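Local structure of pectate lyase (Cellvibrio cellulosa, 1GXM) at residues T70-A75 / T131-G136. The protein catalyses the eliminative cleavage of pectate as a family 10 polysaccharide lyase, represented here by the catalytic module of a longer protein. Residues are numbered along the deposited sequence; the frame is centred on the assembly and turned at random.
Sequences TIDNGA and TFNDNG
Thr131 meets Ile71 only loosely, its carbonyl O lying 4.5 Å from Ile71 CD1, while its OG1 bonds back to His129. Asn133 takes part through water at both ends. Its carbonyl O accepts from a water 2.7 Å away that also donates to Ile71 O. Its side-chain ND2 stands 3.9 Å from Asp72 OD1; a second water sits to one side and bonds to both, accepting from ND2. Asp134 points its side chain at the 70-75 segment. In the conformer described, one of two deposited, OD1 lies 3.7 Å from Asp72 OD1, the side chains crossing at about a right angle. Against Asn73 it runs side by side and in the same direction, amide and carboxylate planes 17° apart. This conformer brings OD1 implausibly close to Asn73 CA, 2.8 Å, so its finer geometry is doubtful. A third water donates to Asp134 O and Ile71 O and accepts from Gly74 N. Glu218 accepts from the backbone N of Asp134 and Asn135. Gly136, opening helix 136-148, receives Ile71 CD1 at its backbone, 3.5 Å from Gly136 C; an extended chi2 (166°) carries CD1 there. Two strand-to-helix loops of the pectic acid lyase domain thus meet through the Ile71–Gly136 contact, the Asp134 side chain and three bridging waters. Lys52, salt-bridged to Asp72 OD2, would partly offset any repulsion between the neighbouring carboxylates if this conformer is occupied. Ile71 O accepts from two waters, each also bonded to a carbonyl of the 131-136 segment, so solvent joins the two backbones here.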
loop_
_atom_site.group_PDB
_atom_site.type_symbol
_atom_site.label_atom_id
_atom_site.label_comp_id
_atom_site.label_asym_id
_atom_site.label_seq_id
_atom_site.Cartn_x
_atom_site.Cartn_y
_atom_site.Cartn_z
ATOM N N THR A 70 -10.352 6.166 -6.713
ATOM C CA THR A 70 -9.823 5.672 -5.473
ATOM C C THR A 70 -8.674 4.727 -5.691
ATOM O O THR A 70 -8.553 4.092 -6.727
ATOM C CB THR A 70 -10.936 5.019 -4.634
ATOM O OG1 THR A 70 -10.423 4.656 -3.344
ATOM C CG2 THR A 70 -11.449 3.749 -5.227
ATOM N N ILE A 71 -7.808 4.666 -4.683
ATOM C CA ILE A 71 -6.754 3.661 -4.620
ATOM C C ILE A 71 -7.025 2.637 -3.518
ATOM O O ILE A 71 -6.155 1.847 -3.164
ATOM C CB ILE A 71 -5.379 4.314 -4.445
ATOM C CG1 ILE A 71 -5.333 5.204 -3.223
ATOM C CG2 ILE A 71 -5.036 5.115 -5.686
ATOM C CD1 ILE A 71 -3.924 5.603 -2.818
ATOM N N ASP A 72 -8.240 2.623 -3.003
ATOM C CA ASP A 72 -8.624 1.600 -2.049
ATOM C C ASP A 72 -8.909 0.289 -2.760
ATOM O O ASP A 72 -9.340 0.261 -3.905
ATOM C CB ASP A 72 -9.823 2.040 -1.259
ATOM C CG ASP A 72 -10.096 1.145 -0.074
ATOM O OD1 ASP A 72 -9.153 0.523 0.482
ATOM O OD2 ASP A 72 -11.248 1.013 0.316
ATOM N N ASN A 73 -8.667 -0.809 -2.056
ATOM C CA ASN A 73 -8.975 -2.139 -2.591
ATOM C C ASN A 73 -8.386 -2.367 -3.986
ATOM O O ASN A 73 -9.037 -2.962 -4.850
ATOM C CB ASN A 73 -10.481 -2.407 -2.564
ATOM C CG ASN A 73 -10.815 -3.901 -2.604
ATOM O OD1 ASN A 73 -9.979 -4.743 -2.257
ATOM N ND2 ASN A 73 -12.042 -4.228 -3.017
ATOM N N GLY A 74 -7.169 -1.871 -4.189
ATOM C CA GLY A 74 -6.424 -2.049 -5.427
ATOM C C GLY A 74 -6.934 -1.233 -6.589
ATOM O O GLY A 74 -6.426 -1.348 -7.696
ATOM N N ALA A 75 -7.946 -0.412 -6.368
ATOM C CA ALA A 75 -8.529 0.343 -7.459
ATOM C C ALA A 75 -7.522 1.327 -8.038
ATOM O O ALA A 75 -6.622 1.805 -7.350
ATOM C CB ALA A 75 -9.762 1.057 -7.021
ATOM N N THR A 131 -2.808 7.690 2.586
ATOM C CA THR A 131 -3.438 6.390 2.820
ATOM C C THR A 131 -2.516 5.266 2.457
ATOM O O THR A 131 -2.372 4.901 1.308
ATOM C CB THR A 131 -4.712 6.298 2.037
ATOM O OG1 THR A 131 -5.589 7.320 2.509
ATOM C CG2 THR A 131 -5.429 4.978 2.339
ATOM N N PHE A 132 -1.895 4.695 3.473
ATOM C CA PHE A 132 -1.115 3.491 3.281
ATOM C C PHE A 132 -1.974 2.252 3.300
ATOM O O PHE A 132 -1.596 1.238 2.758
ATOM C CB PHE A 132 -0.005 3.388 4.316
ATOM C CG PHE A 132 0.972 4.512 4.238
ATOM C CD1 PHE A 132 1.735 4.693 3.107
ATOM C CD2 PHE A 132 1.134 5.410 5.274
ATOM C CE1 PHE A 132 2.636 5.719 3.018
ATOM C CE2 PHE A 132 2.025 6.443 5.175
ATOM C CZ PHE A 132 2.782 6.589 4.057
ATOM N N ASN A 133 -3.157 2.366 3.876
ATOM C CA ASN A 133 -4.134 1.306 3.938
ATOM C C ASN A 133 -4.290 0.591 2.627
ATOM O O ASN A 133 -4.368 1.207 1.578
ATOM C CB ASN A 133 -5.485 1.895 4.335
ATOM C CG ASN A 133 -6.452 0.851 4.774
ATOM O OD1 ASN A 133 -6.279 0.252 5.830
ATOM N ND2 ASN A 133 -7.484 0.622 3.991
ATOM N N ASP A 134 -4.361 -0.733 2.711
ATOM C CA ASP A 134 -4.503 -1.599 1.544
ATOM C C ASP A 134 -3.419 -1.362 0.509
ATOM O O ASP A 134 -3.633 -1.475 -0.688
ATOM C CB ASP A 134 -5.871 -1.411 0.903
ATOM C CG ASP A 134 -6.395 -2.722 0.342
ATOM O OD1 ASP A 134 -7.435 -2.703 -0.329
ATOM O OD2 ASP A 134 -5.817 -3.819 0.521
ATOM N N ASN A 135 -2.232 -1.040 0.987
ATOM C CA ASN A 135 -1.074 -0.765 0.155
ATOM C C ASN A 135 -1.293 0.361 -0.846
ATOM O O ASN A 135 -0.581 0.448 -1.826
ATOM C CB ASN A 135 -0.623 -2.043 -0.561
ATOM C CG ASN A 135 -0.123 -3.069 0.381
ATOM O OD1 ASN A 135 0.635 -2.757 1.312
ATOM N ND2 ASN A 135 -0.528 -4.314 0.164
ATOM N N GLY A 136 -2.234 1.251 -0.572
ATOM C CA GLY A 136 -2.624 2.228 -1.568
ATOM C C GLY A 136 -1.494 3.156 -1.981
ATOM O O GLY A 136 -1.058 3.178 -3.124
HETATM O O HOH W 1 -5.090 -0.591 -2.804
HETATM O O HOH W 2 -5.877 2.605 -0.217
HETATM O O HOH W 3 -7.341 2.153 1.276
#